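PDB 3VU1: putative uncharacterized protein PH0242 from Pyrococcus horikoshii, which belongs to the AglB family of archaeal oligosaccharyltransferases and is represented here by its C-terminal globular domain, which carries a bound calcium ion. Local coordinates for residues A[28-34]-A[45-49]; A[58-62]-A[467-472]; A[65-70]-A[100-106]; A[394-398]-A[452-456]. All blocks are in the same frame, centred on the assembly; numbering follows the deposited sequence.

Contact 1. Residues A[28-34]-A[45-49]; sequences ATATSWW and LGNRR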
loop_
_atom_site.group_PDB
_atom_site.type_symbol
_atom_site.label_atom_id
_atom_site.label_comp_id
_atom_site.label_asym_id
_atom_site.label_seq_id
_atom_site.Cartn_x
_atom_site.Cartn_y
_atom_site.Cartn_z
ATOM N N ALA A 28 -7.477 12.274 8.325
ATOM C CA ALA A 28 -6.622 11.278 7.698
ATOM C C ALA A 28 -7.054 9.855 8.064
ATOM O O ALA A 28 -7.543 9.600 9.159
ATOM C CB ALA A 28 -5.189 11.507 8.121
ATOM N N THR A 29 -6.837 8.937 7.127
ATOM C CA THR A 29 -7.190 7.526 7.247
ATOM C C THR A 29 -5.938 6.651 7.410
ATOM O O THR A 29 -5.065 6.630 6.548
ATOM C CB THR A 29 -7.934 7.088 5.973
ATOM O OG1 THR A 29 -9.148 7.823 5.864
ATOM C CG2 THR A 29 -8.271 5.614 6.002
ATOM N N ALA A 30 -5.854 5.928 8.515
ATOM C CA ALA A 30 -4.792 4.946 8.698
ATOM C C ALA A 30 -5.397 3.548 8.707
ATOM O O ALA A 30 -6.543 3.373 9.135
ATOM C CB ALA A 30 -4.047 5.213 9.991
ATOM N N THR A 31 -4.649 2.560 8.230
ATOM C CA THR A 31 -5.105 1.182 8.278
ATOM C C THR A 31 -3.973 0.259 8.663
ATOM O O THR A 31 -2.802 0.636 8.569
ATOM C CB THR A 31 -5.725 0.687 6.949
ATOM O OG1 THR A 31 -6.347 -0.585 7.187
ATOM C CG2 THR A 31 -4.661 0.500 5.854
ATOM N N SER A 32 -4.322 -0.952 9.081
ATOM C CA SER A 32 -3.320 -1.916 9.463
ATOM C C SER A 32 -3.874 -3.325 9.456
ATOM O O SER A 32 -5.077 -3.505 9.369
ATOM C CB SER A 32 -2.759 -1.604 10.835
ATOM O OG SER A 32 -1.521 -2.294 10.940
ATOM N N TRP A 33 -3.011 -4.329 9.511
ATOM C CA TRP A 33 -3.531 -5.672 9.657
ATOM C C TRP A 33 -4.181 -5.858 11.023
ATOM O O TRP A 33 -5.358 -6.214 11.123
ATOM C CB TRP A 33 -2.472 -6.737 9.411
ATOM C CG TRP A 33 -3.114 -8.070 9.453
ATOM C CD1 TRP A 33 -3.046 -9.007 10.465
ATOM C CD2 TRP A 33 -4.043 -8.642 8.464
ATOM N NE1 TRP A 33 -3.806 -10.112 10.167
ATOM C CE2 TRP A 33 -4.435 -9.966 8.992
ATOM C CE3 TRP A 33 -4.560 -8.220 7.244
ATOM C CZ2 TRP A 33 -5.315 -10.807 8.315
ATOM C CZ3 TRP A 33 -5.431 -9.085 6.560
ATOM C CH2 TRP A 33 -5.811 -10.345 7.089
ATOM N N TRP A 34 -3.423 -5.591 12.082
ATOM C CA TRP A 34 -3.887 -5.768 13.452
ATOM C C TRP A 34 -4.764 -4.635 13.868
ATOM O O TRP A 34 -4.613 -3.526 13.375
ATOM C CB TRP A 34 -2.688 -5.848 14.380
ATOM C CG TRP A 34 -2.937 -6.404 15.757
ATOM C CD1 TRP A 34 -3.876 -7.368 16.149
ATOM C CD2 TRP A 34 -2.181 -6.092 16.979
ATOM N NE1 TRP A 34 -3.756 -7.638 17.495
ATOM C CE2 TRP A 34 -2.765 -6.917 18.049
ATOM C CE3 TRP A 34 -1.106 -5.250 17.284
ATOM C CZ2 TRP A 34 -2.285 -6.878 19.355
ATOM C CZ3 TRP A 34 -0.645 -5.210 18.611
ATOM C CH2 TRP A 34 -1.224 -6.012 19.620
ATOM N N LEU A 45 -16.885 8.152 11.875
ATOM C CA LEU A 45 -17.442 6.855 11.455
ATOM C C LEU A 45 -16.702 6.356 10.203
ATOM O O LEU A 45 -17.172 5.450 9.513
ATOM C CB LEU A 45 -18.961 6.953 11.179
ATOM C CG LEU A 45 -20.013 6.723 12.280
ATOM C CD1 LEU A 45 -20.162 7.905 13.237
ATOM C CD2 LEU A 45 -21.364 6.380 11.660
ATOM N N GLY A 46 -15.551 6.962 9.916
ATOM C CA GLY A 46 -14.723 6.585 8.773
ATOM C C GLY A 46 -13.666 5.563 9.150
ATOM O O GLY A 46 -13.849 4.787 10.096
ATOM N N ASN A 47 -12.552 5.574 8.418
ATOM C CA ASN A 47 -11.520 4.547 8.577
ATOM C C ASN A 47 -10.424 4.879 9.605
ATOM O O ASN A 47 -9.633 5.820 9.432
ATOM C CB ASN A 47 -10.866 4.156 7.227
ATOM C CG ASN A 47 -11.867 3.947 6.091
ATOM O OD1 ASN A 47 -13.063 4.205 6.222
ATOM N ND2 ASN A 47 -11.358 3.486 4.953
ATOM N N ARG A 48 -10.401 4.092 10.677
ATOM C CA ARG A 48 -9.210 3.944 11.495
ATOM C C ARG A 48 -8.908 2.461 11.683
ATOM O O ARG A 48 -8.103 2.113 12.545
ATOM C CB ARG A 48 -9.337 4.677 12.842
ATOM C CG ARG A 48 -9.099 6.191 12.777
ATOM C CD ARG A 48 -7.833 6.556 11.995
ATOM N NE ARG A 48 -7.230 7.809 12.459
ATOM C CZ ARG A 48 -6.093 7.898 13.152
ATOM N NH1 ARG A 48 -5.403 6.807 13.462
ATOM N NH2 ARG A 48 -5.636 9.085 13.538
ATOM N N ARG A 49 -9.525 1.609 10.844
ATOM C CA ARG A 49 -9.480 0.124 10.960
ATOM C C ARG A 49 -10.326 -0.409 12.148
ATOM O O ARG A 49 -11.154 -1.317 12.001
ATOM C CB ARG A 49 -8.019 -0.410 10.988
ATOM C CG ARG A 49 -7.804 -1.860 11.449
ATOM C CD ARG A 49 -8.560 -2.873 10.596
ATOM N NE ARG A 49 -7.888 -4.165 10.475
ATOM C CZ ARG A 49 -8.233 -5.128 9.605
ATOM N NH1 ARG A 49 -9.250 -4.973 8.751
ATOM N NH2 ARG A 49 -7.554 -6.267 9.575
#

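Contact 2. Residues A[58-62]-A[467-472]; sequences RDRDH and RGIRVE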
loop_
_atom_site.group_PDB
_atom_site.type_symbol
_atom_site.label_atom_id
_atom_site.label_comp_id
_atom_site.label_asym_id
_atom_site.label_seq_id
_atom_site.Cartn_x
_atom_site.Cartn_y
_atom_site.Cartn_z
ATOM N N ARG A 58 -14.091 -7.232 7.723
ATOM C CA ARG A 58 -13.663 -8.570 7.329
ATOM C C ARG A 58 -13.747 -8.849 5.818
ATOM O O ARG A 58 -13.185 -9.834 5.339
ATOM C CB ARG A 58 -14.463 -9.634 8.088
ATOM C CG ARG A 58 -13.901 -10.914 7.847
ATOM N N ASP A 59 -14.475 -8.023 5.066
ATOM C CA ASP A 59 -14.413 -8.120 3.603
ATOM C C ASP A 59 -13.086 -7.494 3.138
ATOM O O ASP A 59 -12.372 -8.077 2.298
ATOM C CB ASP A 59 -15.611 -7.441 2.938
ATOM C CG ASP A 59 -15.797 -6.008 3.385
ATOM O OD1 ASP A 59 -15.152 -5.609 4.391
ATOM O OD2 ASP A 59 -16.575 -5.266 2.728
ATOM N N ARG A 60 -12.757 -6.337 3.736
ATOM C CA ARG A 60 -11.515 -5.620 3.488
ATOM C C ARG A 60 -10.246 -6.389 3.908
ATOM O O ARG A 60 -9.160 -6.103 3.402
ATOM C CB ARG A 60 -11.555 -4.216 4.098
ATOM C CG ARG A 60 -12.431 -3.257 3.321
ATOM C CD ARG A 60 -12.380 -1.855 3.880
ATOM N NE ARG A 60 -13.183 -0.951 3.056
ATOM C CZ ARG A 60 -13.212 0.379 3.196
ATOM N NH1 ARG A 60 -12.484 0.960 4.131
ATOM N NH2 ARG A 60 -13.963 1.138 2.385
ATOM N N ASP A 61 -10.389 -7.366 4.800
ATOM C CA ASP A 61 -9.287 -8.243 5.196
ATOM C C ASP A 61 -8.628 -8.916 4.001
ATOM O O ASP A 61 -7.402 -9.032 3.936
ATOM C CB ASP A 61 -9.784 -9.346 6.148
ATOM C CG ASP A 61 -9.966 -8.867 7.617
ATOM O OD1 ASP A 61 -9.924 -7.633 7.914
ATOM O OD2 ASP A 61 -10.162 -9.766 8.479
ATOM N N HIS A 62 -9.447 -9.368 3.053
ATOM C CA HIS A 62 -8.944 -10.059 1.870
ATOM C C HIS A 62 -8.154 -9.119 1.016
ATOM O O HIS A 62 -7.171 -9.538 0.358
ATOM C CB HIS A 62 -10.077 -10.653 1.058
ATOM C CG HIS A 62 -10.747 -11.806 1.734
ATOM N ND1 HIS A 62 -10.215 -13.042 1.744
ATOM C CD2 HIS A 62 -11.930 -11.874 2.484
ATOM C CE1 HIS A 62 -11.021 -13.872 2.437
ATOM N NE2 HIS A 62 -12.068 -13.153 2.895
ATOM N N ARG A 467 -17.671 -11.758 -0.420
ATOM C CA ARG A 467 -17.303 -11.569 0.981
ATOM C C ARG A 467 -17.786 -10.239 1.537
ATOM O O ARG A 467 -17.840 -10.066 2.736
ATOM C CB ARG A 467 -15.796 -11.705 1.152
ATOM C CG ARG A 467 -15.278 -13.128 1.045
ATOM C CD ARG A 467 -14.960 -13.632 2.433
ATOM N NE ARG A 467 -16.030 -14.442 2.974
ATOM C CZ ARG A 467 -15.915 -15.742 3.229
ATOM N NH1 ARG A 467 -14.759 -16.379 3.022
ATOM N NH2 ARG A 467 -16.950 -16.406 3.719
ATOM N N GLY A 468 -18.159 -9.302 0.674
ATOM C CA GLY A 468 -18.695 -8.031 1.145
ATOM C C GLY A 468 -19.225 -7.249 -0.030
ATOM O O GLY A 468 -18.695 -7.363 -1.124
ATOM N N ILE A 469 -20.284 -6.482 0.190
ATOM C CA ILE A 469 -20.841 -5.573 -0.799
ATOM C C ILE A 469 -21.138 -4.294 -0.053
ATOM O O ILE A 469 -21.724 -4.338 1.016
ATOM C CB ILE A 469 -22.147 -6.115 -1.411
ATOM C CG1 ILE A 469 -21.850 -7.333 -2.286
ATOM C CG2 ILE A 469 -22.846 -5.047 -2.226
ATOM C CD1 ILE A 469 -23.059 -8.175 -2.646
ATOM N N ARG A 470 -20.744 -3.154 -0.601
ATOM C CA ARG A 470 -20.982 -1.886 0.066
ATOM C C ARG A 470 -21.655 -0.919 -0.869
ATOM O O ARG A 470 -21.422 -0.947 -2.093
ATOM C CB ARG A 470 -19.666 -1.267 0.515
ATOM C CG ARG A 470 -18.904 -2.162 1.447
ATOM C CD ARG A 470 -17.734 -1.439 2.030
ATOM N NE ARG A 470 -17.131 -2.250 3.068
ATOM C CZ ARG A 470 -16.536 -1.745 4.137
ATOM N NH1 ARG A 470 -16.467 -0.426 4.294
ATOM N NH2 ARG A 470 -16.035 -2.573 5.036
ATOM N N VAL A 471 -22.471 -0.048 -0.292
ATOM C CA VAL A 471 -23.093 1.020 -1.041
ATOM C C VAL A 471 -22.828 2.258 -0.224
ATOM O O VAL A 471 -23.278 2.363 0.918
ATOM C CB VAL A 471 -24.599 0.784 -1.250
ATOM C CG1 VAL A 471 -25.254 1.996 -1.898
ATOM C CG2 VAL A 471 -24.800 -0.465 -2.098
ATOM N N GLU A 472 -22.077 3.187 -0.808
ATOM C CA GLU A 472 -21.449 4.228 -0.029
ATOM C C GLU A 472 -21.586 5.530 -0.725
ATOM O O GLU A 472 -21.602 5.568 -1.948
ATOM C CB GLU A 472 -19.965 3.933 0.147
ATOM C CG GLU A 472 -19.622 2.690 0.958
ATOM C CD GLU A 472 -18.124 2.519 1.108
ATOM O OE1 GLU A 472 -17.568 3.074 2.069
ATOM O OE2 GLU A 472 -17.508 1.838 0.264
HETATM O O HOH W 1 -15.363 0.415 0.026
#

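Contact 3. Residues A[65-70]-A[100-106]; sequences ALFLAR and ISYLGGA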
loop_
_atom_site.group_PDB
_atom_site.type_symbol
_atom_site.label_atom_id
_atom_site.label_comp_id
_atom_site.label_asym_id
_atom_site.label_seq_id
_atom_site.Cartn_x
_atom_site.Cartn_y
_atom_site.Cartn_z
ATOM N N ALA A 65 -4.894 -8.380 2.698
ATOM C CA ALA A 65 -4.006 -9.523 2.620
ATOM C C ALA A 65 -3.493 -9.613 1.200
ATOM O O ALA A 65 -2.359 -10.053 0.986
ATOM C CB ALA A 65 -4.687 -10.815 3.041
ATOM N N LEU A 66 -4.317 -9.178 0.239
ATOM C CA LEU A 66 -3.959 -9.279 -1.160
ATOM C C LEU A 66 -2.733 -8.388 -1.345
ATOM O O LEU A 66 -1.710 -8.808 -1.883
ATOM C CB LEU A 66 -5.107 -8.832 -2.074
ATOM C CG LEU A 66 -4.858 -8.929 -3.602
ATOM C CD1 LEU A 66 -4.307 -10.285 -4.064
ATOM C CD2 LEU A 66 -6.111 -8.609 -4.395
ATOM N N PHE A 67 -2.835 -7.158 -0.857
ATOM C CA PHE A 67 -1.676 -6.272 -0.816
ATOM C C PHE A 67 -0.446 -6.895 -0.156
ATOM O O PHE A 67 0.608 -6.918 -0.763
ATOM C CB PHE A 67 -2.039 -4.972 -0.110
ATOM C CG PHE A 67 -0.900 -4.037 0.033
ATOM C CD1 PHE A 67 -0.237 -3.548 -1.096
ATOM C CD2 PHE A 67 -0.472 -3.636 1.306
ATOM C CE1 PHE A 67 0.834 -2.684 -0.959
ATOM C CE2 PHE A 67 0.606 -2.758 1.444
ATOM C CZ PHE A 67 1.263 -2.288 0.307
ATOM N N LEU A 68 -0.582 -7.411 1.067
ATOM C CA LEU A 68 0.586 -7.773 1.881
ATOM C C LEU A 68 1.308 -9.021 1.419
ATOM O O LEU A 68 2.527 -9.070 1.467
ATOM C CB LEU A 68 0.220 -7.898 3.363
ATOM C CG LEU A 68 -0.169 -6.583 4.063
ATOM C CD1 LEU A 68 -0.903 -6.777 5.386
ATOM C CD2 LEU A 68 1.032 -5.692 4.271
ATOM N N ALA A 69 0.549 -10.021 0.979
ATOM C CA ALA A 69 1.076 -11.351 0.704
ATOM C C ALA A 69 1.554 -11.461 -0.739
ATOM O O ALA A 69 2.125 -12.463 -1.130
ATOM C CB ALA A 69 0.014 -12.418 0.994
ATOM N N ARG A 70 1.314 -10.451 -1.554
ATOM C CA ARG A 70 1.630 -10.621 -2.958
ATOM C C ARG A 70 2.593 -9.613 -3.499
ATOM O O ARG A 70 3.076 -8.750 -2.784
ATOM C CB ARG A 70 0.376 -10.629 -3.798
ATOM C CG ARG A 70 -0.603 -11.626 -3.294
ATOM C CD ARG A 70 -0.304 -13.053 -3.730
ATOM N NE ARG A 70 -1.617 -13.522 -4.156
ATOM C CZ ARG A 70 -1.893 -14.102 -5.310
ATOM N NH1 ARG A 70 -0.923 -14.414 -6.141
ATOM N NH2 ARG A 70 -3.157 -14.419 -5.579
ATOM N N ILE A 100 -2.602 -14.273 6.728
ATOM C CA ILE A 100 -2.536 -13.222 5.729
ATOM C C ILE A 100 -2.266 -13.839 4.371
ATOM O O ILE A 100 -2.906 -13.467 3.397
ATOM C CB ILE A 100 -1.444 -12.180 6.037
ATOM C CG1 ILE A 100 -1.692 -11.534 7.420
ATOM C CG2 ILE A 100 -1.369 -11.122 4.926
ATOM C CD1 ILE A 100 -0.574 -10.642 7.922
ATOM N N SER A 101 -1.338 -14.787 4.294
ATOM C CA SER A 101 -1.047 -15.433 3.016
ATOM C C SER A 101 -2.271 -16.151 2.452
ATOM O O SER A 101 -2.587 -16.032 1.240
ATOM C CB SER A 101 0.098 -16.411 3.138
ATOM O OG SER A 101 1.263 -15.728 3.533
ATOM N N TYR A 102 -2.962 -16.889 3.326
ATOM C CA TYR A 102 -4.175 -17.601 2.921
ATOM C C TYR A 102 -5.216 -16.621 2.440
ATOM O O TYR A 102 -5.664 -16.717 1.295
ATOM C CB TYR A 102 -4.739 -18.503 4.024
ATOM C CG TYR A 102 -5.954 -19.304 3.581
ATOM C CD1 TYR A 102 -5.903 -20.112 2.452
ATOM C CD2 TYR A 102 -7.150 -19.257 4.298
ATOM C CE1 TYR A 102 -6.991 -20.841 2.049
ATOM C CE2 TYR A 102 -8.250 -19.986 3.900
ATOM C CZ TYR A 102 -8.164 -20.777 2.770
ATOM O OH TYR A 102 -9.253 -21.525 2.355
ATOM N N LEU A 103 -5.554 -15.659 3.286
ATOM C CA LEU A 103 -6.595 -14.713 2.961
ATOM C C LEU A 103 -6.286 -13.864 1.740
ATOM O O LEU A 103 -7.214 -13.334 1.142
ATOM C CB LEU A 103 -6.920 -13.836 4.152
ATOM C CG LEU A 103 -7.539 -14.504 5.390
ATOM C CD1 LEU A 103 -7.505 -13.534 6.559
ATOM C CD2 LEU A 103 -8.968 -14.971 5.118
ATOM N N GLY A 104 -5.011 -13.764 1.351
ATOM C CA GLY A 104 -4.593 -12.956 0.192
ATOM C C GLY A 104 -4.375 -13.787 -1.062
ATOM O O GLY A 104 -3.987 -13.258 -2.118
ATOM N N GLY A 105 -4.607 -15.093 -0.957
ATOM C CA GLY A 105 -4.554 -15.967 -2.124
ATOM C C GLY A 105 -3.153 -16.393 -2.515
ATOM O O GLY A 105 -2.954 -16.931 -3.599
ATOM N N ALA A 106 -2.183 -16.193 -1.616
ATOM C CA ALA A 106 -0.781 -16.602 -1.840
ATOM C C ALA A 106 -0.524 -18.102 -1.666
ATOM O O ALA A 106 0.419 -18.638 -2.229
ATOM C CB ALA A 106 0.146 -15.812 -0.916
#

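Contact 4. Residues A[394-398]-A[452-456]; sequences TFIYL and YKEKL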
loop_
_atom_site.group_PDB
_atom_site.type_symbol
_atom_site.label_atom_id
_atom_site.label_comp_id
_atom_site.label_asym_id
_atom_site.label_seq_id
_atom_site.Cartn_x
_atom_site.Cartn_y
_atom_site.Cartn_z
ATOM N N THR A 394 -19.082 -1.311 -4.000
ATOM C CA THR A 394 -17.833 -2.050 -3.894
ATOM C C THR A 394 -18.185 -3.497 -3.627
ATOM O O THR A 394 -18.844 -3.796 -2.632
ATOM C CB THR A 394 -16.905 -1.528 -2.764
ATOM O OG1 THR A 394 -16.652 -0.132 -2.932
ATOM C CG2 THR A 394 -15.561 -2.230 -2.788
ATOM N N PHE A 395 -17.751 -4.381 -4.527
ATOM C CA PHE A 395 -17.845 -5.825 -4.336
ATOM C C PHE A 395 -16.469 -6.399 -4.017
ATOM O O PHE A 395 -15.534 -6.318 -4.831
ATOM C CB PHE A 395 -18.334 -6.507 -5.619
ATOM C CG PHE A 395 -19.795 -6.344 -5.892
ATOM C CD1 PHE A 395 -20.649 -7.439 -5.795
ATOM C CD2 PHE A 395 -20.318 -5.116 -6.276
ATOM C CE1 PHE A 395 -22.002 -7.307 -6.061
ATOM C CE2 PHE A 395 -21.676 -4.975 -6.535
ATOM C CZ PHE A 395 -22.516 -6.069 -6.423
ATOM N N ILE A 396 -16.330 -6.976 -2.835
ATOM C CA ILE A 396 -15.128 -7.727 -2.530
ATOM C C ILE A 396 -15.541 -9.180 -2.586
ATOM O O ILE A 396 -16.494 -9.599 -1.885
ATOM C CB ILE A 396 -14.551 -7.386 -1.145
ATOM C CG1 ILE A 396 -13.846 -6.031 -1.200
ATOM C CG2 ILE A 396 -13.563 -8.461 -0.721
ATOM C CD1 ILE A 396 -13.528 -5.414 0.159
ATOM N N TYR A 397 -14.842 -9.946 -3.418
ATOM C CA TYR A 397 -15.150 -11.362 -3.557
ATOM C C TYR A 397 -13.927 -12.241 -3.814
ATOM O O TYR A 397 -12.834 -11.736 -4.092
ATOM C CB TYR A 397 -16.172 -11.551 -4.671
ATOM C CG TYR A 397 -15.747 -10.990 -6.018
ATOM C CD1 TYR A 397 -15.207 -11.830 -6.999
ATOM C CD2 TYR A 397 -15.900 -9.640 -6.318
ATOM C CE1 TYR A 397 -14.838 -11.350 -8.240
ATOM C CE2 TYR A 397 -15.538 -9.147 -7.562
ATOM C CZ TYR A 397 -15.001 -10.010 -8.518
ATOM O OH TYR A 397 -14.643 -9.548 -9.762
ATOM N N LEU A 398 -14.126 -13.554 -3.709
ATOM C CA LEU A 398 -13.072 -14.535 -3.933
ATOM C C LEU A 398 -13.337 -15.371 -5.186
ATOM O O LEU A 398 -14.495 -15.655 -5.524
ATOM C CB LEU A 398 -12.941 -15.456 -2.722
ATOM C CG LEU A 398 -12.750 -14.796 -1.357
ATOM C CD1 LEU A 398 -12.394 -15.837 -0.292
ATOM C CD2 LEU A 398 -11.713 -13.677 -1.416
ATOM N N TYR A 452 -25.023 -6.861 -11.014
ATOM C CA TYR A 452 -23.593 -7.157 -10.946
ATOM C C TYR A 452 -23.315 -8.521 -10.295
ATOM O O TYR A 452 -22.452 -9.277 -10.759
ATOM C CB TYR A 452 -22.835 -6.024 -10.230
ATOM C CG TYR A 452 -21.357 -6.024 -10.543
ATOM C CD1 TYR A 452 -20.882 -5.547 -11.777
ATOM C CD2 TYR A 452 -20.427 -6.552 -9.622
ATOM C CE1 TYR A 452 -19.530 -5.587 -12.089
ATOM C CE2 TYR A 452 -19.071 -6.602 -9.920
ATOM C CZ TYR A 452 -18.631 -6.117 -11.151
ATOM O OH TYR A 452 -17.297 -6.146 -11.437
ATOM N N LYS A 453 -24.067 -8.829 -9.237
ATOM C CA LYS A 453 -24.004 -10.116 -8.537
ATOM C C LYS A 453 -24.250 -11.282 -9.486
ATOM O O LYS A 453 -23.525 -12.271 -9.455
ATOM C CB LYS A 453 -25.064 -10.121 -7.458
ATOM C CG LYS A 453 -24.878 -11.099 -6.318
ATOM C CD LYS A 453 -25.787 -10.639 -5.172
ATOM C CE LYS A 453 -25.845 -11.615 -4.001
ATOM N NZ LYS A 453 -26.028 -13.015 -4.473
ATOM N N GLU A 454 -25.286 -11.163 -10.325
ATOM C CA GLU A 454 -25.579 -12.143 -11.377
ATOM C C GLU A 454 -24.417 -12.237 -12.376
ATOM O O GLU A 454 -24.016 -13.333 -12.771
ATOM C CB GLU A 454 -26.880 -11.791 -12.113
ATOM C CG GLU A 454 -28.152 -12.325 -11.459
ATOM C CD GLU A 454 -29.385 -11.416 -11.658
ATOM O OE1 GLU A 454 -29.535 -10.754 -12.722
ATOM O OE2 GLU A 454 -30.230 -11.363 -10.734
ATOM N N LYS A 455 -23.884 -11.088 -12.782
ATOM C CA LYS A 455 -22.774 -11.069 -13.731
ATOM C C LYS A 455 -21.603 -11.933 -13.197
ATOM O O LYS A 455 -21.134 -12.854 -13.886
ATOM C CB LYS A 455 -22.399 -9.620 -14.050
ATOM C CG LYS A 455 -21.447 -9.417 -15.214
ATOM C CD LYS A 455 -20.053 -8.977 -14.750
ATOM C CE LYS A 455 -18.948 -9.332 -15.746
ATOM N NZ LYS A 455 -19.079 -8.637 -17.060
ATOM N N LEU A 456 -21.194 -11.686 -11.949
ATOM C CA LEU A 456 -20.142 -12.478 -11.301
ATOM C C LEU A 456 -20.483 -13.949 -11.175
ATOM O O LEU A 456 -19.623 -14.821 -11.376
ATOM C CB LEU A 456 -19.821 -11.937 -9.911
ATOM C CG LEU A 456 -19.380 -10.482 -9.797
ATOM C CD1 LEU A 456 -19.494 -10.046 -8.350
ATOM C CD2 LEU A 456 -17.973 -10.312 -10.336
#

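Contact 1. Residues A[28-34]-A[45-49]
R49 bonds the backbone oxygen of W33, beside strand 30-32, and so ties the loop segment 45-49 to an outermost strand of a mixed four-stranded sheet. The two segments run side by side in the same direction, N47 beside T29 and R49 beside T31, but join through side chains and not as paired strands. The polar contact is the R49 guanidinium. R49 NH2 donates to W33 O at 2.7 Å, nearly straight (164°), meeting a lone pair in the carbonyl plane. R49 NE makes a second, weak bond to the same oxygen, so W33 O is held from one edge of the group. R49 CG lies anti to the backbone N (chi1 165°) and the chain then bends, which carries the guanidinium along the strand; R49 NH1 forms a salt bridge with D61. Any cation-pi attraction to the W33 ring is long and weak at most. The apolar touch is T29 CG2 on N47 CB; R48 NH1, a polar end, makes a loose van der Waals approach to A30 CB at 4.1 Å. Residues 45 to 48 are poorly ordered. S32 O lies over one face of the R49 guanidinium, 3.1 Å from R49 NE but at too poor an angle to bond.

Contact 2. Residues A[58-62]-A[467-472]
D59 and R470 meet because of their first torsions: D59 CG occupies the crowded position between backbone N and carbonyl carbon (chi1 54°), while R470 CG stands anti to its carbonyl carbon (chi1 -59°) and the rest of the chain runs extended from the strand. The result is a side-on salt bridge with the two flat groups nearly coplanar. R470 NE donates to D59 OD2 at 3.1 Å and R470 NH2 to D59 OD1 at 3.2 Å, each carboxylate oxygen accepting on its syn lone pair. D59 OD1 also accepts from R60 N at 2.6 Å, this time from above the carboxylate plane, so the backbone N of R60 also holds the carboxylate. R60 lays its guanidinium on that of R470, centres 4.1 Å apart and planes at 12°. A water accepts from R60 NH2 at 2.8 Å and donates to E472 OE2, which also pairs with R392. Nearer the strand backbone, D59 CB packs on G468 CA at 3.6 Å, where R467 and G468 form a classic beta bulge facing I396. H62 NE2 and CD2 come obliquely up to CD and CG of R467, and H62 ND1 is bonded to L103 O. With D59 held by one arginine and E472 linked to the other through water, the two carboxylates probably offset the positive charge of the stacked pair.

Contact 3. Residues A[65-70]-A[100-106]
R70 NE donates to G104 O at 3.1 Å in an almost perfectly straight bond (176°), G104 O lying in the guanidinium plane although the donor is tilted from the carbonyl plane. The side chain gets there by bending at chi2 (-80°) and again at chi3, which takes its NE across to the C-terminal end of helix 97-103. G105 O sits over one face of the same group, close to NH2 but not hydrogen-bonded to it; R70 NH2 makes a salt bridge with E414. Edge and face of the guanidinium are thus both occupied by the chain that follows the helix. Along the rest of the interface, alanines of helix 60-69 pack against larger side chains and backbone. A65 CB, one turn before A69, lies 3.8 Å from I100 CG2 and 3.9 Å from L103 CB. A69 CB touches S101 CA and comes within 3.9 Å of A106 CB. I100 CG2 also meets L68 CB. G104 has no side chain, and its CA lies 4.0 Å from that of L66, so the two backbones run very near each other here. W33 also packs on I100 and L103. Helix 97-103 ends in a Schellman motif: G105 takes a positive phi, its N bonds Y102 O, and A106 N bonds S101 O at 2.9 Å. This exposes the G104 carbonyl to R70 NE, a typical helix C-cap arrangement.

Contact 4. Residues A[394-398]-A[452-456]
F395 is overlapped by the edge of Y452, whose CD2 stands over the middle of the phenylalanine ring. The pair is edge-to-face, with centroids 4.8 Å apart and planes at 56°, and the two side chains run antiparallel to each other as they overlap. Y452 CG lies anti to its backbone N (chi1 -160°), which swings the ring off the helix and across F395; Y452 CB meets the far end of that ring at F395 CZ, 3.8 Å away. One turn on, L456 divides its two methyls. L456 CD1 touches F395 CD1 at 3.8 Å and makes a CH-pi contact over the face of Y397, 4.3 Å from the ring centroid, while L456 CD2 approaches Y397 CZ at 3.5 Å. K453 contributes little; its amine forms a salt bridge with E457, further along the helix. No hydrogen bond crosses between the segments, yet both tyrosine hydroxyls bond to OD1 of D418, so a single carboxylate oxygen fixes the outer ends of both rings. The arrangement is that of a helix laid on a beta sheet: the axes of segments 394-398 and 452-456 approach to 11.1 Å, at 27° to each other. Strand 385-401 is flanked by strands 412-431 and 464-487; F395 and Y397 face helix 448-460, whereas I396 and L398, alternating with them, meet helix 60-69 on the sheet's other face.

From the N terminus, contact 1 closes first, a short loop joining strand 30-32 to the loop that precedes helix 60-69. Contact 2 then opens at the start of that helix and closes only about 400 residues later, on strand 464-487. Contacts 3 and 4 both nest inside this long loop, in series: contact 3 pairs helix 60-69 with helix 97-103, and contact 4 sets helix 448-460 on strand 385-401. D61, bound to R49, joins contacts 1 and 2, while W33 packs on contact 3. Strands 385-401 and 464-487 are sheet neighbours, linking contacts 2 and 4. Helix 60-69 thus connects the N-terminal region with the large antiparallel sheet.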